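PDB 2YDT: Exo-1,5-alpha-L-arabinofuranobiosidase from Gibberella zeae, which probably hydrolyses alpha-1,5-linked L-arabinan from its chain ends, releasing short arabinofuranose units, chiefly the disaccharide. Local coordinates for residues V28-R32 with A322-S326; G98-K102 with Y124-D128; H179-H185 with V197-Y203; K314-P318 with S362-K366. All coordinates share one frame. Residue numbers count along the deposited sequence, not the author numbering.

Interaction 1: V28-R32 with A322-S326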
# COMPACT_ATOMS: atom_id res chain seq x y z
N VAL A 28 5.43 10.68 -11.15
CA VAL A 28 4.75 10.34 -9.91
C VAL A 28 4.36 8.87 -10.03
O VAL A 28 4.24 8.34 -11.14
CB VAL A 28 3.54 11.22 -9.65
CG1 VAL A 28 3.99 12.69 -9.47
CG2 VAL A 28 2.44 11.06 -10.78
N LEU A 29 4.15 8.21 -8.88
CA LEU A 29 3.73 6.81 -8.83
C LEU A 29 3.36 6.55 -7.37
O LEU A 29 3.82 7.26 -6.46
CB LEU A 29 4.89 5.89 -9.27
CG LEU A 29 4.52 4.46 -9.66
CD1 LEU A 29 3.75 4.44 -11.02
CD2 LEU A 29 5.74 3.53 -9.67
N TYR A 30 2.56 5.51 -7.11
CA TYR A 30 2.46 4.98 -5.73
C TYR A 30 1.74 5.91 -4.78
O TYR A 30 2.30 6.36 -3.77
CB TYR A 30 3.86 4.57 -5.20
CG TYR A 30 3.85 3.37 -4.26
CD1 TYR A 30 4.32 2.12 -4.68
CD2 TYR A 30 3.41 3.49 -2.94
CE1 TYR A 30 4.34 1.03 -3.86
CE2 TYR A 30 3.42 2.40 -2.09
CZ TYR A 30 3.90 1.18 -2.54
OH TYR A 30 3.92 0.07 -1.70
N ALA A 31 0.47 6.20 -5.06
CA ALA A 31 -0.33 7.10 -4.24
C ALA A 31 -0.85 6.39 -2.99
O ALA A 31 -1.26 5.24 -3.06
CB ALA A 31 -1.54 7.66 -5.06
N ARG A 32 -0.85 7.14 -1.89
CA ARG A 32 -1.37 6.64 -0.60
C ARG A 32 -2.14 7.71 0.14
O ARG A 32 -1.61 8.84 0.31
CB ARG A 32 -0.20 6.12 0.27
CG ARG A 32 0.40 4.82 -0.24
CD ARG A 32 -0.52 3.64 -0.08
NE ARG A 32 0.09 2.37 -0.41
CZ ARG A 32 0.04 1.77 -1.60
NH1 ARG A 32 -0.50 2.34 -2.65
NH2 ARG A 32 0.53 0.56 -1.72
N ALA A 322 -4.45 2.18 -12.18
CA ALA A 322 -3.15 2.69 -11.78
C ALA A 322 -2.37 1.61 -11.02
O ALA A 322 -2.95 0.77 -10.32
CB ALA A 322 -3.27 3.95 -10.93
N TYR A 323 -1.05 1.66 -11.13
CA TYR A 323 -0.17 0.84 -10.32
C TYR A 323 -0.38 1.12 -8.85
O TYR A 323 -0.40 2.28 -8.41
CB TYR A 323 1.28 1.12 -10.71
CG TYR A 323 2.31 0.28 -9.98
CD1 TYR A 323 2.45 -1.09 -10.23
CD2 TYR A 323 3.20 0.87 -9.06
CE1 TYR A 323 3.42 -1.85 -9.57
CE2 TYR A 323 4.17 0.11 -8.41
CZ TYR A 323 4.28 -1.25 -8.68
OH TYR A 323 5.25 -1.98 -8.08
N THR A 324 -0.58 0.03 -8.11
CA THR A 324 -0.85 0.07 -6.66
C THR A 324 -1.89 1.15 -6.29
O THR A 324 -1.80 1.86 -5.28
CB THR A 324 0.46 0.11 -5.79
OG1 THR A 324 0.13 -0.21 -4.43
CG2 THR A 324 1.17 1.49 -5.83
N ARG A 325 -2.96 1.23 -7.08
CA ARG A 325 -4.08 2.09 -6.78
C ARG A 325 -4.58 1.75 -5.39
O ARG A 325 -4.74 0.55 -5.07
CB ARG A 325 -5.15 1.93 -7.88
CG ARG A 325 -6.19 3.04 -7.90
CD ARG A 325 -7.28 2.81 -8.97
NE ARG A 325 -8.01 1.58 -8.70
CZ ARG A 325 -9.10 1.20 -9.35
NH1 ARG A 325 -9.61 1.98 -10.29
NH2 ARG A 325 -9.66 0.02 -9.08
N SER A 326 -4.81 2.77 -4.56
CA SER A 326 -5.11 2.57 -3.15
C SER A 326 -6.51 2.96 -2.80
O SER A 326 -7.23 3.60 -3.60
CB SER A 326 -4.11 3.33 -2.27
OG SER A 326 -4.02 4.67 -2.61
O HOH W 1 0.51 4.67 -9.27
O HOH W 2 -1.32 4.42 -6.68
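The guanidinium of Arg32 does most of the polar work here. Its NH2 donates to Thr324 OG1 at 2.8 Å. Its NH1 reaches Thr324 OG1 at 3.2 Å and Thr324 O at 3.0 Å, and also turns back to its own segment, donating to Ala31 O at 3.0 Å. Ala31 O is thus doubly served, because Ser326 OG donates to it as well, at 2.9 Å. The backbone segments run nearly the same way, 13° apart, yet Tyr30 and Thr324 stay 6.0 Å apart CA to CA, too far for direct strand pairing. Two waters fill that gap: water 1 accepts from Tyr30 N at 3.1 Å and water 2 from Ala31 N at 3.0 Å, and they sit 2.7 and 2.9 Å from Tyr323 O. Thr324 N is answered by Ser275 OG outside the pair. Beside these polar contacts, Thr324 CG2 makes a CH-pi contact over the Tyr30 ring, 3.7 Å from its centroid, and Leu29 CD2 packs on Tyr323 CD2 at 3.7 Å. Leu29 and Tyr30 border the bound arabinofuranose, while Tyr323 OH makes a weak hydrogen bond to the iminosugar inhibitor. Here the innermost strand of the first blade meets the lead-in to that of the last, beside the central ligand pocket of a six-bladed beta-propeller.

Interaction 2: G98-K102 with Y124-D128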
# COMPACT_ATOMS: atom_id res chain seq x y z
N GLY A 98 5.39 3.56 23.03
CA GLY A 98 6.44 4.31 23.70
C GLY A 98 6.12 5.78 23.74
O GLY A 98 4.99 6.19 24.11
N LYS A 99 7.08 6.61 23.36
CA LYS A 99 6.92 8.07 23.41
C LYS A 99 6.18 8.69 22.23
O LYS A 99 6.14 9.92 22.10
CB LYS A 99 8.29 8.72 23.57
CG LYS A 99 9.20 8.61 22.36
CD LYS A 99 10.55 9.20 22.65
CE LYS A 99 11.43 9.19 21.40
NZ LYS A 99 12.90 9.46 21.81
N TYR A 100 5.59 7.86 21.38
CA TYR A 100 4.73 8.31 20.26
C TYR A 100 3.27 8.02 20.59
O TYR A 100 2.86 6.87 20.63
CB TYR A 100 5.19 7.59 18.96
CG TYR A 100 6.65 7.86 18.67
CD1 TYR A 100 7.04 9.02 18.02
CD2 TYR A 100 7.63 7.00 19.08
CE1 TYR A 100 8.36 9.31 17.79
CE2 TYR A 100 8.96 7.25 18.85
CZ TYR A 100 9.33 8.43 18.19
OH TYR A 100 10.66 8.75 17.95
N PRO A 101 2.48 9.07 20.86
CA PRO A 101 1.11 8.84 21.34
C PRO A 101 0.12 8.52 20.25
O PRO A 101 0.39 8.67 19.07
CB PRO A 101 0.72 10.18 21.96
CG PRO A 101 1.51 11.15 21.27
CD PRO A 101 2.85 10.49 20.99
N LYS A 102 -1.05 8.08 20.67
CA LYS A 102 -2.22 7.98 19.80
C LYS A 102 -2.35 9.26 18.99
O LYS A 102 -2.21 10.37 19.53
CB LYS A 102 -3.49 7.77 20.64
CG LYS A 102 -4.73 7.56 19.83
CD LYS A 102 -5.95 7.28 20.72
CE LYS A 102 -7.11 6.91 19.86
NZ LYS A 102 -8.38 6.82 20.64
N TYR A 124 9.33 7.54 9.74
CA TYR A 124 9.29 8.96 10.15
C TYR A 124 7.94 9.20 10.83
O TYR A 124 6.94 8.52 10.56
CB TYR A 124 9.45 9.90 8.92
CG TYR A 124 10.88 10.05 8.48
CD1 TYR A 124 11.52 9.02 7.81
CD2 TYR A 124 11.63 11.19 8.80
CE1 TYR A 124 12.89 9.13 7.45
CE2 TYR A 124 12.93 11.30 8.46
CZ TYR A 124 13.58 10.30 7.79
OH TYR A 124 14.94 10.43 7.49
N ALA A 125 7.90 10.19 11.72
CA ALA A 125 6.69 10.48 12.49
C ALA A 125 6.41 11.95 12.55
O ALA A 125 7.34 12.76 12.53
CB ALA A 125 6.81 9.94 13.92
N SER A 126 5.12 12.30 12.55
CA SER A 126 4.65 13.67 12.73
C SER A 126 3.79 13.74 13.99
O SER A 126 2.82 12.98 14.14
CB SER A 126 3.83 14.18 11.52
OG SER A 126 3.27 15.47 11.85
N ARG A 127 4.15 14.67 14.88
CA ARG A 127 3.44 14.89 16.14
C ARG A 127 2.45 16.05 16.03
O ARG A 127 1.81 16.42 17.02
CB ARG A 127 4.45 15.19 17.26
CG ARG A 127 5.42 14.06 17.56
CD ARG A 127 6.45 14.48 18.59
NE ARG A 127 7.36 13.43 19.04
CZ ARG A 127 7.09 12.55 20.01
NH1 ARG A 127 5.93 12.57 20.64
NH2 ARG A 127 7.99 11.67 20.37
N ASP A 128 2.29 16.61 14.83
CA ASP A 128 1.43 17.77 14.63
C ASP A 128 0.52 17.58 13.39
O ASP A 128 0.17 18.54 12.73
CB ASP A 128 2.25 19.07 14.56
CG ASP A 128 3.33 19.04 13.50
OD1 ASP A 128 3.26 18.16 12.59
OD2 ASP A 128 4.29 19.87 13.59
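Lys99 comes first: its carbonyl meets the guanidinium of Arg127 from the edge and accepts two hydrogen bonds, 3.0 Å from Arg127 NH1 and 3.1 Å from Arg127 NH2. The lysine's aliphatic stem lies alongside, with Lys99 CG 3.8 Å from Arg127 NH2. The Tyr100 side chain is buried, and its ring packs against Ala125, with Tyr100 CD1 4.2 Å from Ala125 CB; Tyr100 CD1 also sits over one face of the guanidinium, where Tyr100 CE1 comes within 3.5 Å of Arg127 NH2. Pro101 adds a last touch through Pro101 CD, 3.7 Å from Arg127 NH1. Glu134 ties the two polar ends together, as a salt-bridge partner of Arg127 NE and a hydrogen-bond partner of Tyr100 OH. The loop between strands 87-92 and 105-111 is thereby folded against the end of strand 119-126, and Tyr100 reaches Val136 on the outer strand 134-142 of the same blade and Leu191 and Lys192 in a loop of the next one.

Interaction 3: H179-H185 with V197-Y203. With EDG (1,4-dideoxy-1,4-imino-L-arabinitol), chain B.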
# COMPACT_ATOMS: atom_id res chain seq x y z
N HIS A 179 14.52 -17.83 -2.33
CA HIS A 179 13.31 -17.19 -2.86
C HIS A 179 13.65 -15.91 -3.61
O HIS A 179 14.18 -14.99 -3.02
CB HIS A 179 12.32 -16.89 -1.72
CG HIS A 179 11.98 -18.08 -0.89
ND1 HIS A 179 11.09 -19.06 -1.29
CD2 HIS A 179 12.41 -18.43 0.34
CE1 HIS A 179 11.02 -19.98 -0.35
NE2 HIS A 179 11.80 -19.62 0.66
N SER A 180 13.31 -15.85 -4.90
CA SER A 180 13.54 -14.62 -5.68
C SER A 180 12.99 -13.41 -4.90
O SER A 180 13.66 -12.35 -4.78
CB SER A 180 12.88 -14.74 -7.06
OG SER A 180 13.08 -13.58 -7.84
N GLN A 181 11.80 -13.58 -4.35
CA GLN A 181 11.29 -12.66 -3.34
C GLN A 181 10.36 -13.46 -2.41
O GLN A 181 9.74 -14.46 -2.84
CB GLN A 181 10.52 -11.50 -3.95
CG GLN A 181 10.22 -10.35 -2.97
CD GLN A 181 9.62 -9.14 -3.65
OE1 GLN A 181 10.34 -8.24 -4.04
NE2 GLN A 181 8.29 -9.15 -3.88
N LYS A 182 10.27 -13.02 -1.16
CA LYS A 182 9.28 -13.52 -0.22
C LYS A 182 8.68 -12.33 0.54
O LYS A 182 9.12 -11.20 0.34
CB LYS A 182 9.89 -14.57 0.73
CG LYS A 182 10.98 -14.02 1.64
CD LYS A 182 11.53 -15.08 2.61
CE LYS A 182 12.52 -14.54 3.60
NZ LYS A 182 13.03 -15.72 4.47
N LEU A 183 7.69 -12.59 1.36
CA LEU A 183 6.95 -11.59 2.13
C LEU A 183 7.20 -11.85 3.61
O LEU A 183 7.16 -13.00 4.06
CB LEU A 183 5.44 -11.67 1.82
CG LEU A 183 5.10 -11.22 0.42
CD1 LEU A 183 3.67 -11.54 0.07
CD2 LEU A 183 5.36 -9.69 0.28
N VAL A 184 7.50 -10.78 4.34
CA VAL A 184 7.95 -10.85 5.73
C VAL A 184 7.43 -9.71 6.53
O VAL A 184 6.90 -8.74 5.98
CB VAL A 184 9.50 -10.83 5.84
CG1 VAL A 184 10.18 -11.88 4.97
CG2 VAL A 184 10.07 -9.45 5.48
N HIS A 185 7.58 -9.78 7.86
CA HIS A 185 7.27 -8.65 8.74
C HIS A 185 8.24 -8.55 9.89
O HIS A 185 8.97 -9.51 10.21
CB HIS A 185 5.83 -8.68 9.26
CG HIS A 185 5.58 -9.67 10.36
ND1 HIS A 185 4.98 -10.90 10.15
CD2 HIS A 185 5.79 -9.58 11.70
CE1 HIS A 185 4.87 -11.53 11.31
NE2 HIS A 185 5.37 -10.76 12.27
N VAL A 197 13.05 -10.77 11.84
CA VAL A 197 12.17 -10.98 10.66
C VAL A 197 11.37 -12.27 10.79
O VAL A 197 11.93 -13.34 11.13
CB VAL A 197 12.99 -10.98 9.40
CG1 VAL A 197 12.13 -11.30 8.15
CG2 VAL A 197 13.68 -9.62 9.20
N VAL A 198 10.06 -12.17 10.52
CA VAL A 198 9.15 -13.32 10.50
C VAL A 198 8.59 -13.47 9.08
O VAL A 198 8.06 -12.50 8.52
CB VAL A 198 8.00 -13.14 11.47
CG1 VAL A 198 6.96 -14.31 11.44
CG2 VAL A 198 8.51 -12.89 12.94
N ASP A 199 8.67 -14.68 8.52
CA ASP A 199 8.12 -14.93 7.18
C ASP A 199 6.60 -14.95 7.21
O ASP A 199 5.98 -15.55 8.13
CB ASP A 199 8.63 -16.24 6.63
CG ASP A 199 10.12 -16.20 6.27
OD1 ASP A 199 10.73 -15.12 6.24
OD2 ASP A 199 10.73 -17.30 6.17
N ASP A 200 5.98 -14.30 6.21
CA ASP A 200 4.54 -14.21 6.05
C ASP A 200 4.01 -15.09 4.91
O ASP A 200 2.86 -15.55 4.99
CB ASP A 200 4.10 -12.77 5.79
CG ASP A 200 4.33 -11.86 6.97
OD1 ASP A 200 4.15 -12.31 8.12
OD2 ASP A 200 4.70 -10.68 6.71
N THR A 201 4.79 -15.22 3.84
CA THR A 201 4.37 -15.96 2.65
C THR A 201 5.62 -16.18 1.82
O THR A 201 6.39 -15.26 1.55
CB THR A 201 3.28 -15.19 1.82
OG1 THR A 201 1.99 -15.43 2.39
CG2 THR A 201 3.25 -15.63 0.36
N LYS A 202 5.85 -17.43 1.43
CA LYS A 202 6.97 -17.80 0.59
C LYS A 202 6.65 -19.08 -0.16
O LYS A 202 5.84 -19.88 0.29
CB LYS A 202 8.25 -18.00 1.40
CG LYS A 202 8.21 -19.11 2.42
CD LYS A 202 9.41 -18.98 3.36
CE LYS A 202 9.39 -20.05 4.43
NZ LYS A 202 10.52 -19.83 5.35
N TYR A 203 7.29 -19.26 -1.30
CA TYR A 203 7.00 -20.37 -2.20
C TYR A 203 8.27 -21.13 -2.58
O TYR A 203 9.30 -20.57 -2.83
CB TYR A 203 6.27 -19.84 -3.44
CG TYR A 203 4.86 -19.43 -3.12
CD1 TYR A 203 3.83 -20.35 -3.00
CD2 TYR A 203 4.54 -18.10 -2.85
CE1 TYR A 203 2.56 -19.97 -2.67
CE2 TYR A 203 3.28 -17.72 -2.50
CZ TYR A 203 2.26 -18.65 -2.42
OH TYR A 203 0.98 -18.30 -2.05
O2' EDG B . 6.92 -6.78 -4.73
C2' EDG B . 7.54 -6.55 -6.02
C1' EDG B . 6.60 -5.77 -6.92
N4' EDG B . 7.23 -4.46 -7.11
C3' EDG B . 8.84 -5.72 -5.93
O3' EDG B . 10.04 -6.49 -6.15
C4' EDG B . 8.68 -4.66 -7.04
C5' EDG B . 9.44 -3.39 -6.83
O5' EDG B . 9.40 -2.66 -8.05
O HOH W 3 12.43 -21.02 3.15
O HOH W 4 8.63 -16.95 -2.35
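A classic beta bulge interrupts this hairpin: Leu183 O accepts from both Asp200 N (2.8 Å) and Thr201 N (3.3 Å). Leu183 N returns a bond to Thr201 O at 3.0 Å, but one residue on, Val184 is paired with Asp199, so the register has slipped by one. Regular pairing resumes at His185, with His185 N to Val198 O at 2.8 Å and Val198 N to His185 O at 2.9 Å. Asp200 OD1 accepts from His185 ND1 at 2.6 Å at the ring edge, while Val198 CB lies over a face of the imidazole, a CH-pi contact. Lys182 NZ bridges to Asp199 OD1 at 3.0 Å, and Lys202 NZ shares that carboxylate. Just before the strand, Gln181 grips the inhibitor, OE1 to EDG O3' at 2.8 Å and NE2 to EDG O2' at 2.9 Å. Strand 198-201 is the outermost of its blade and 182-188 the next one in; Val184 packs back on Tyr170 of strand 165-172, while Leu183 and Thr201 lean on Pro210 and Tyr225 of the following blade.

Interaction 4: K314-P318 with S362-K366. With MN (manganese (II) ion), chain M; MN (manganese (II) ion), chain K.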
# COMPACT_ATOMS: atom_id res chain seq x y z
N LYS A 314 -17.43 -7.98 -8.88
CA LYS A 314 -16.67 -6.94 -9.57
C LYS A 314 -17.58 -5.79 -9.96
O LYS A 314 -18.70 -6.04 -10.46
CB LYS A 314 -16.02 -7.55 -10.78
CG LYS A 314 -15.45 -6.57 -11.83
CD LYS A 314 -14.88 -7.31 -13.02
CE LYS A 314 -15.96 -7.57 -14.06
NZ LYS A 314 -15.38 -7.80 -15.40
N TRP A 315 -17.13 -4.54 -9.79
CA TRP A 315 -17.91 -3.33 -10.07
C TRP A 315 -17.08 -2.23 -10.71
O TRP A 315 -15.97 -1.93 -10.26
CB TRP A 315 -18.57 -2.74 -8.80
CG TRP A 315 -19.14 -3.77 -7.85
CD1 TRP A 315 -18.50 -4.32 -6.79
CD2 TRP A 315 -20.43 -4.38 -7.89
NE1 TRP A 315 -19.30 -5.23 -6.15
CE2 TRP A 315 -20.50 -5.28 -6.81
CE3 TRP A 315 -21.55 -4.22 -8.71
CZ2 TRP A 315 -21.64 -6.05 -6.54
CZ3 TRP A 315 -22.68 -4.98 -8.45
CH2 TRP A 315 -22.72 -5.87 -7.37
N ASP A 316 -17.64 -1.57 -11.74
CA ASP A 316 -16.98 -0.44 -12.36
C ASP A 316 -17.01 0.76 -11.46
O ASP A 316 -17.96 0.97 -10.69
CB ASP A 316 -17.69 -0.06 -13.69
CG ASP A 316 -17.50 -1.06 -14.75
OD1 ASP A 316 -16.37 -1.54 -14.95
OD2 ASP A 316 -18.50 -1.40 -15.42
N VAL A 317 -15.94 1.57 -11.56
CA VAL A 317 -15.85 2.84 -10.86
C VAL A 317 -15.23 3.87 -11.81
O VAL A 317 -14.63 3.47 -12.81
CB VAL A 317 -14.96 2.72 -9.57
CG1 VAL A 317 -15.63 1.80 -8.50
CG2 VAL A 317 -13.56 2.27 -9.94
N PRO A 318 -15.35 5.16 -11.50
CA PRO A 318 -14.83 6.14 -12.46
C PRO A 318 -13.34 6.43 -12.43
O PRO A 318 -12.82 7.12 -13.30
CB PRO A 318 -15.58 7.41 -12.12
CG PRO A 318 -16.10 7.23 -10.77
CD PRO A 318 -16.20 5.79 -10.48
N SER A 362 -23.07 1.90 -1.98
CA SER A 362 -24.54 1.74 -2.18
C SER A 362 -24.95 2.03 -3.63
O SER A 362 -25.98 1.52 -4.11
CB SER A 362 -25.33 2.62 -1.20
OG SER A 362 -25.11 3.99 -1.36
N GLU A 363 -24.16 2.82 -4.35
CA GLU A 363 -24.43 3.13 -5.76
C GLU A 363 -23.64 2.30 -6.75
O GLU A 363 -24.15 1.84 -7.76
CB GLU A 363 -24.19 4.63 -5.99
CG GLU A 363 -24.97 5.47 -4.98
CD GLU A 363 -24.83 6.96 -5.14
OE1 GLU A 363 -23.72 7.41 -5.50
OE2 GLU A 363 -25.83 7.69 -4.88
N VAL A 364 -22.35 2.10 -6.45
CA VAL A 364 -21.48 1.26 -7.25
C VAL A 364 -21.90 -0.21 -7.29
O VAL A 364 -21.73 -0.88 -8.33
CB VAL A 364 -20.02 1.39 -6.70
CG1 VAL A 364 -19.12 0.31 -7.26
CG2 VAL A 364 -19.49 2.80 -7.02
N MET A 365 -22.45 -0.71 -6.20
CA MET A 365 -22.74 -2.12 -6.07
C MET A 365 -24.17 -2.46 -6.51
O MET A 365 -24.90 -3.11 -5.79
CB MET A 365 -22.46 -2.60 -4.65
CG MET A 365 -20.97 -2.50 -4.24
SD MET A 365 -20.61 -3.08 -2.55
CE MET A 365 -20.87 -4.84 -2.77
N LYS A 366 -24.50 -2.04 -7.71
CA LYS A 366 -25.73 -2.42 -8.42
C LYS A 366 -25.39 -3.00 -9.78
O LYS A 366 -24.39 -2.61 -10.39
CB LYS A 366 -26.55 -1.18 -8.61
CG LYS A 366 -27.06 -0.59 -7.34
CD LYS A 366 -27.23 0.91 -7.45
CE LYS A 366 -27.32 1.44 -8.91
NZ LYS A 366 -26.48 2.67 -9.12
MN MN M . -15.61 -2.97 -16.41
MN MN K . -26.19 9.65 -4.91
O HOH W 5 -20.65 0.11 -10.82
O HOH W 6 -23.85 9.89 -4.90
O HOH W 7 -26.17 10.40 -2.99
O HOH W 8 -16.45 -4.35 -15.84
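Two bumps and a flat plate make this contact. The plate is the indole of Trp315, and the chain just past the short C-terminal helix lies across it: Met365 CA stands 3.6 Å from the centroid of the six-membered ring, only 11° off its normal, a close CH-pi contact. The side chain of Met365 follows the same surface, with Met365 CG 3.8 Å from Trp315 CE2 and the sulfur making an oblique Met-aromatic contact, 4.9 Å from Met365 SD to the five-membered ring centroid. Met365 centres an inverse gamma turn, with a weak bond from Lys366 N to Val364 O at 3.1 Å. The second bump, Val364 CG1, fits a hollow lined by Trp315 CB at 3.5 Å, Asp316 O at 3.7 Å and Val317 CG1 at 4.0 Å. Water 5 plugs the remaining gap, donating to Asp316 O at 2.8 Å and Val364 O at 2.9 Å; no direct hydrogen bond crosses. Trp315 NE1 is bound to Thr302 OG1 within its own sheet. Manganese decorates both segments: one ion is held by Asp316 OD1 at 2.2 Å together with Glu299, another by Glu363 OE2 at 2.0 Å. This is a blade-to-blade seam of the propeller, where the tail after strand 354-360 of the last blade covers the outer strand 313-315 of the preceding one.

Six four-stranded antiparallel sheets make the propeller, and these contacts sample it from axis to rim. Interaction 1, about 8 Å from the chain centre, brings together residues from near the two ends of the sequence; interactions 2 and 3 follow one another inside the loop it closes, in the second and third blades, with centres about 29 Å apart. Interaction 4 crosses it along the chain and touches it, Arg325 NH1 lying 4.0 Å from Val317 CG2. Interactions 2 and 4 are farthest apart, about 37 Å between centres. Interactions 1 and 3 contribute ligand-pocket residues from separate blades, whereas interactions 2 and 4 lie toward the periphery, the latter carrying manganese sites.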